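Local coordinates for ancillary protein 2 (Streptococcus pyogenes, PDB 4C0Z) that forms part of the pilus tip and, through reactive thioester bonds, can attach covalently to host-cell surface targets and so mediate adhesion of the pili, at residues E50-C55 and N125-T130; I105-Y110 and A189-S194. One frame throughout, in Å; residues are numbered along the deposited sequence.

Interaction 1: residues E50-C55 and N125-T130; sequences EYQAYC and NAILVT
The phenol ring of Tyr-54 carries this contact, with Thr-130 over one face and the carbonyl of Ile-127 at its edge. The methyl of Thr-130 makes a CH-pi contact, CG2 lying 3.9 Å from the centroid of the Tyr-54 ring and 29° off its normal. It is displaced toward the phenol end, where Thr-130 CG2 comes within 3.4 Å of Tyr-54 CZ. Near the ring plane, Ile-127 O stands 3.5 Å from Tyr-54 CE1, and the CG2 branch of Ile-127 packs on the same ring carbon. The flat amide of Gln-52 adds a looser touch: its chain bends at chi2 (67°), which brings NE2 to 4.1 Å from Ile-127 CG1, while Lys-42 and Asn-40 hold the amide's polar atoms. The hydroxyl helps fix the rotation of Thr-130. With OG1 beside its own backbone N (chi1 -48°), it donates to Ala-126 O at 2.8 Å and is also hydrogen-bonded to Tyr-110 N, whereas Thr-130 N reaches Ala-126 O from the opposite face of the carbonyl plane. The methyl is thereby left directed at the tyrosine. Tyr-54 OH is hydrogen-bonded to Tyr-110 O. This buried contact joins strand 51-56, which carries the thioester cysteine Cys-55 and lies between strands 41-44 and 205-211 of the antiparallel barrel, to helix 123-138, whose Val-129 packs against helix 161-174.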
loop_
_atom_site.group_PDB
_atom_site.type_symbol
_atom_site.label_atom_id
_atom_site.label_comp_id
_atom_site.label_asym_id
_atom_site.label_seq_id
_atom_site.Cartn_x
_atom_site.Cartn_y
_atom_site.Cartn_z
ATOM N N GLU I 50 16.235 12.606 -15.541
ATOM C CA GLU I 50 15.339 11.843 -14.669
ATOM C C GLU I 50 16.156 11.313 -13.509
ATOM O O GLU I 50 17.268 10.828 -13.706
ATOM C CB GLU I 50 14.737 10.624 -15.391
ATOM C CG GLU I 50 13.848 10.910 -16.574
ATOM C CD GLU I 50 13.293 9.645 -17.198
ATOM O OE1 GLU I 50 14.066 8.685 -17.414
ATOM O OE2 GLU I 50 12.074 9.617 -17.474
ATOM N N TYR I 51 15.596 11.366 -12.318
ATOM C CA TYR I 51 16.226 10.841 -11.112
ATOM C C TYR I 51 15.446 9.601 -10.679
ATOM O O TYR I 51 14.221 9.639 -10.690
ATOM C CB TYR I 51 16.226 11.914 -10.005
ATOM C CG TYR I 51 17.040 13.137 -10.366
ATOM C CD1 TYR I 51 16.468 14.203 -11.059
ATOM C CD2 TYR I 51 18.401 13.202 -10.078
ATOM C CE1 TYR I 51 17.226 15.315 -11.430
ATOM C CE2 TYR I 51 19.165 14.309 -10.436
ATOM C CZ TYR I 51 18.574 15.363 -11.113
ATOM O OH TYR I 51 19.334 16.455 -11.471
ATOM N N GLN I 52 16.145 8.494 -10.342
ATOM C CA GLN I 52 15.491 7.265 -9.873
ATOM C C GLN I 52 14.802 7.590 -8.541
ATOM O O GLN I 52 15.434 8.147 -7.638
ATOM C CB GLN I 52 16.513 6.103 -9.695
ATOM C CG GLN I 52 15.870 4.757 -9.335
ATOM C CD GLN I 52 15.036 4.194 -10.467
ATOM O OE1 GLN I 52 15.489 4.122 -11.606
ATOM N NE2 GLN I 52 13.799 3.786 -10.188
ATOM N N ALA I 53 13.495 7.316 -8.458
ATOM C CA ALA I 53 12.704 7.582 -7.253
ATOM C C ALA I 53 12.096 6.314 -6.686
ATOM O O ALA I 53 11.937 5.322 -7.397
ATOM C CB ALA I 53 11.609 8.596 -7.547
ATOM N N TYR I 54 11.801 6.344 -5.378
ATOM C CA TYR I 54 11.152 5.270 -4.633
ATOM C C TYR I 54 10.051 5.920 -3.821
ATOM O O TYR I 54 10.212 7.053 -3.351
ATOM C CB TYR I 54 12.162 4.506 -3.747
ATOM C CG TYR I 54 13.145 3.707 -4.577
ATOM C CD1 TYR I 54 12.816 2.440 -5.051
ATOM C CD2 TYR I 54 14.363 4.262 -4.981
ATOM C CE1 TYR I 54 13.683 1.726 -5.878
ATOM C CE2 TYR I 54 15.258 3.546 -5.786
ATOM C CZ TYR I 54 14.911 2.278 -6.237
ATOM O OH TYR I 54 15.792 1.544 -7.006
ATOM N N CYS I 55 8.927 5.227 -3.680
ATOM C CA CYS I 55 7.778 5.759 -2.969
ATOM C C CYS I 55 7.718 5.345 -1.516
ATOM O O CYS I 55 8.382 4.393 -1.102
ATOM C CB CYS I 55 6.486 5.400 -3.698
ATOM S SG CYS I 55 6.139 3.629 -3.752
ATOM N N ASN I 125 13.698 -6.100 -11.329
ATOM C CA ASN I 125 13.755 -6.922 -10.117
ATOM C C ASN I 125 14.606 -6.224 -9.046
ATOM O O ASN I 125 14.295 -6.326 -7.863
ATOM C CB ASN I 125 14.323 -8.312 -10.435
ATOM C CG ASN I 125 13.398 -9.219 -11.201
ATOM O OD1 ASN I 125 12.181 -9.090 -11.147
ATOM N ND2 ASN I 125 13.957 -10.198 -11.898
ATOM N N ALA I 126 15.660 -5.508 -9.472
ATOM C CA ALA I 126 16.563 -4.774 -8.579
ATOM C C ALA I 126 15.837 -3.571 -7.969
ATOM O O ALA I 126 15.964 -3.332 -6.765
ATOM C CB ALA I 126 17.832 -4.351 -9.317
ATOM N N ILE I 127 15.018 -2.863 -8.787
ATOM C CA ILE I 127 14.180 -1.742 -8.327
ATOM C C ILE I 127 13.172 -2.281 -7.284
ATOM O O ILE I 127 12.997 -1.683 -6.226
ATOM C CB ILE I 127 13.447 -1.040 -9.505
ATOM C CG1 ILE I 127 14.427 -0.256 -10.364
ATOM C CG2 ILE I 127 12.340 -0.113 -8.984
ATOM C CD1 ILE I 127 13.964 0.024 -11.803
ATOM N N LEU I 128 12.545 -3.421 -7.584
ATOM C CA LEU I 128 11.581 -4.075 -6.701
ATOM C C LEU I 128 12.209 -4.420 -5.322
ATOM O O LEU I 128 11.586 -4.169 -4.304
ATOM C CB LEU I 128 11.016 -5.325 -7.397
ATOM C CG LEU I 128 9.764 -5.901 -6.803
ATOM C CD1 LEU I 128 8.798 -6.303 -7.885
ATOM C CD2 LEU I 128 10.086 -7.103 -5.952
ATOM N N VAL I 129 13.438 -4.955 -5.296
ATOM C CA VAL I 129 14.164 -5.273 -4.054
ATOM C C VAL I 129 14.435 -3.978 -3.273
ATOM O O VAL I 129 14.126 -3.911 -2.073
ATOM C CB VAL I 129 15.471 -6.071 -4.310
ATOM C CG1 VAL I 129 16.323 -6.185 -3.048
ATOM C CG2 VAL I 129 15.161 -7.453 -4.849
ATOM N N THR I 130 14.992 -2.959 -3.957
ATOM C CA THR I 130 15.310 -1.654 -3.366
ATOM C C THR I 130 14.059 -1.014 -2.747
ATOM O O THR I 130 14.101 -0.574 -1.593
ATOM C CB THR I 130 15.997 -0.746 -4.385
ATOM O OG1 THR I 130 17.051 -1.476 -5.016
ATOM C CG2 THR I 130 16.546 0.531 -3.754
#

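Interaction 2: residues I105-Y110 and A189-S194; sequences ILYNGY and ANYQLS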
loop_
_atom_site.group_PDB
_atom_site.type_symbol
_atom_site.label_atom_id
_atom_site.label_comp_id
_atom_site.label_asym_id
_atom_site.label_seq_id
_atom_site.Cartn_x
_atom_site.Cartn_y
_atom_site.Cartn_z
ATOM N N ILE I 105 20.540 2.278 1.683
ATOM C CA ILE I 105 19.776 1.443 0.758
ATOM C C ILE I 105 19.902 1.994 -0.652
ATOM O O ILE I 105 20.146 1.220 -1.572
ATOM C CB ILE I 105 18.292 1.274 1.188
ATOM C CG1 ILE I 105 18.188 0.404 2.455
ATOM C CG2 ILE I 105 17.429 0.688 0.048
ATOM C CD1 ILE I 105 16.851 0.518 3.145
ATOM N N LEU I 106 19.736 3.314 -0.822
ATOM C CA LEU I 106 19.818 3.941 -2.132
ATOM C C LEU I 106 21.220 3.833 -2.727
ATOM O O LEU I 106 21.348 3.531 -3.910
ATOM C CB LEU I 106 19.305 5.394 -2.083
ATOM C CG LEU I 106 17.821 5.579 -1.717
ATOM C CD1 LEU I 106 17.414 7.036 -1.739
ATOM C CD2 LEU I 106 16.915 4.813 -2.656
ATOM N N TYR I 107 22.259 3.986 -1.883
ATOM C CA TYR I 107 23.675 3.878 -2.243
ATOM C C TYR I 107 24.048 2.466 -2.698
ATOM O O TYR I 107 24.861 2.311 -3.604
ATOM C CB TYR I 107 24.540 4.302 -1.046
ATOM C CG TYR I 107 26.016 4.463 -1.339
ATOM C CD1 TYR I 107 26.483 5.528 -2.104
ATOM C CD2 TYR I 107 26.956 3.605 -0.772
ATOM C CE1 TYR I 107 27.840 5.681 -2.376
ATOM C CE2 TYR I 107 28.318 3.768 -1.009
ATOM C CZ TYR I 107 28.757 4.813 -1.807
ATOM O OH TYR I 107 30.095 5.002 -2.022
ATOM N N ASN I 108 23.436 1.448 -2.084
ATOM C CA ASN I 108 23.687 0.035 -2.367
ATOM C C ASN I 108 22.704 -0.641 -3.319
ATOM O O ASN I 108 22.984 -1.747 -3.798
ATOM C CB ASN I 108 23.754 -0.751 -1.065
ATOM C CG ASN I 108 25.069 -0.589 -0.378
ATOM O OD1 ASN I 108 26.040 -1.281 -0.696
ATOM N ND2 ASN I 108 25.141 0.376 0.530
ATOM N N GLY I 109 21.562 0.003 -3.559
ATOM C CA GLY I 109 20.500 -0.525 -4.403
ATOM C C GLY I 109 20.552 -0.071 -5.838
ATOM O O GLY I 109 21.578 0.430 -6.298
ATOM N N TYR I 110 19.435 -0.226 -6.555
ATOM C CA TYR I 110 19.360 0.163 -7.953
ATOM C C TYR I 110 19.236 1.689 -8.160
ATOM O O TYR I 110 18.360 2.307 -7.555
ATOM C CB TYR I 110 18.225 -0.589 -8.682
ATOM C CG TYR I 110 18.192 -0.300 -10.171
ATOM C CD1 TYR I 110 17.526 0.820 -10.671
ATOM C CD2 TYR I 110 18.902 -1.093 -11.071
ATOM C CE1 TYR I 110 17.531 1.118 -12.033
ATOM C CE2 TYR I 110 18.915 -0.805 -12.437
ATOM C CZ TYR I 110 18.221 0.299 -12.915
ATOM O OH TYR I 110 18.211 0.589 -14.255
ATOM N N ALA I 189 29.823 11.891 2.339
ATOM C CA ALA I 189 29.095 13.118 2.694
ATOM C C ALA I 189 28.387 13.796 1.494
ATOM O O ALA I 189 27.351 14.435 1.684
ATOM C CB ALA I 189 30.042 14.104 3.371
ATOM N N ASN I 190 28.944 13.643 0.268
ATOM C CA ASN I 190 28.414 14.249 -0.964
ATOM C C ASN I 190 27.217 13.499 -1.584
ATOM O O ASN I 190 26.536 14.072 -2.437
ATOM C CB ASN I 190 29.530 14.476 -2.002
ATOM C CG ASN I 190 30.293 13.237 -2.396
ATOM O OD1 ASN I 190 30.985 12.615 -1.586
ATOM N ND2 ASN I 190 30.233 12.885 -3.669
ATOM N N TYR I 191 26.937 12.251 -1.146
ATOM C CA TYR I 191 25.786 11.455 -1.600
ATOM C C TYR I 191 24.612 11.792 -0.650
ATOM O O TYR I 191 24.622 11.366 0.505
ATOM C CB TYR I 191 26.144 9.956 -1.592
ATOM C CG TYR I 191 25.112 9.061 -2.240
ATOM C CD1 TYR I 191 25.120 8.832 -3.614
ATOM C CD2 TYR I 191 24.161 8.396 -1.475
ATOM C CE1 TYR I 191 24.189 7.989 -4.213
ATOM C CE2 TYR I 191 23.218 7.556 -2.062
ATOM C CZ TYR I 191 23.232 7.358 -3.432
ATOM O OH TYR I 191 22.311 6.525 -4.016
ATOM N N GLN I 192 23.648 12.617 -1.120
ATOM C CA GLN I 192 22.570 13.159 -0.279
ATOM C C GLN I 192 21.127 12.806 -0.680
ATOM O O GLN I 192 20.792 12.660 -1.858
ATOM C CB GLN I 192 22.718 14.679 -0.170
ATOM C CG GLN I 192 23.971 15.096 0.604
ATOM C CD GLN I 192 24.373 16.543 0.443
ATOM O OE1 GLN I 192 23.615 17.392 -0.036
ATOM N NE2 GLN I 192 25.586 16.861 0.866
ATOM N N LEU I 193 20.275 12.699 0.349
ATOM C CA LEU I 193 18.878 12.314 0.261
ATOM C C LEU I 193 17.923 13.492 0.097
ATOM O O LEU I 193 18.061 14.509 0.784
ATOM C CB LEU I 193 18.510 11.498 1.517
ATOM C CG LEU I 193 17.106 10.899 1.622
ATOM C CD1 LEU I 193 16.857 9.883 0.515
ATOM C CD2 LEU I 193 16.922 10.253 2.971
ATOM N N SER I 194 16.936 13.326 -0.793
ATOM C CA SER I 194 15.865 14.287 -1.055
ATOM C C SER I 194 14.507 13.616 -0.892
ATOM O O SER I 194 14.327 12.472 -1.312
ATOM C CB SER I 194 15.968 14.865 -2.461
ATOM O OG SER I 194 17.080 15.738 -2.568
#
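Tyr-107, its OH hydrogen-bonded to Arg-114 NE, directs the edge of its ring at the face of Tyr-191 in a T-shaped pair. The planes stand at 72° and the ring centroids of Tyr-107 and Tyr-191 are 5.0 Å apart. Tyr-107 CD1 sits 3.6 Å above the Tyr-191 plane, over its centre. The CB of Tyr-107 covers the phenol side of the same ring, 3.7 Å from Tyr-191 CE2. Tyr-191 has CG anti to the backbone N (chi1 -171°), which sends the ring out to the helix, where CZ comes near Tyr-107 CA and OH lies 3.1 Å from Leu-106 O. Two residues further along the strand, Leu-193 CD1 meets Leu-106 CD1 at 3.7 Å, the two side chains crossing at about a right angle. Between these two, Gln-192 NE2 donates to Ala-189 O at 3.1 Å in a nearly straight bond (168°). The contact is buried and seats the C-terminal end of helix 98-108 on the start of strand 191-198. The adjoining strand 205-211 completes the seat: Ala-209 touches both Leu-106 and Tyr-191, and Tyr-211 makes a second edge-to-face pair with Tyr-191.

The centres of interactions 1 and 2 lie about 12 Å apart, and both join helices to the same six-stranded antiparallel barrel of this N-terminal thioester domain. Their segments alternate along the chain, in the order 50-55, 105-110, 125-130, 189-194. Helix 98-108 meets strand 191-198 and the next helix, 123-138, meets strand 51-56, on either side of strand 205-211. The two contacts touch directly: Tyr-110, just beyond helix 98-108, packs on Ile-127, and Leu-106 packs on Tyr-54. Interaction 1 lies on the strand that bears Cys-55, the residue after Tyr-54, which is thioester-linked to Gln-204 and touches bound spermidine; interaction 2 continues the helix-to-barrel contact away from that site.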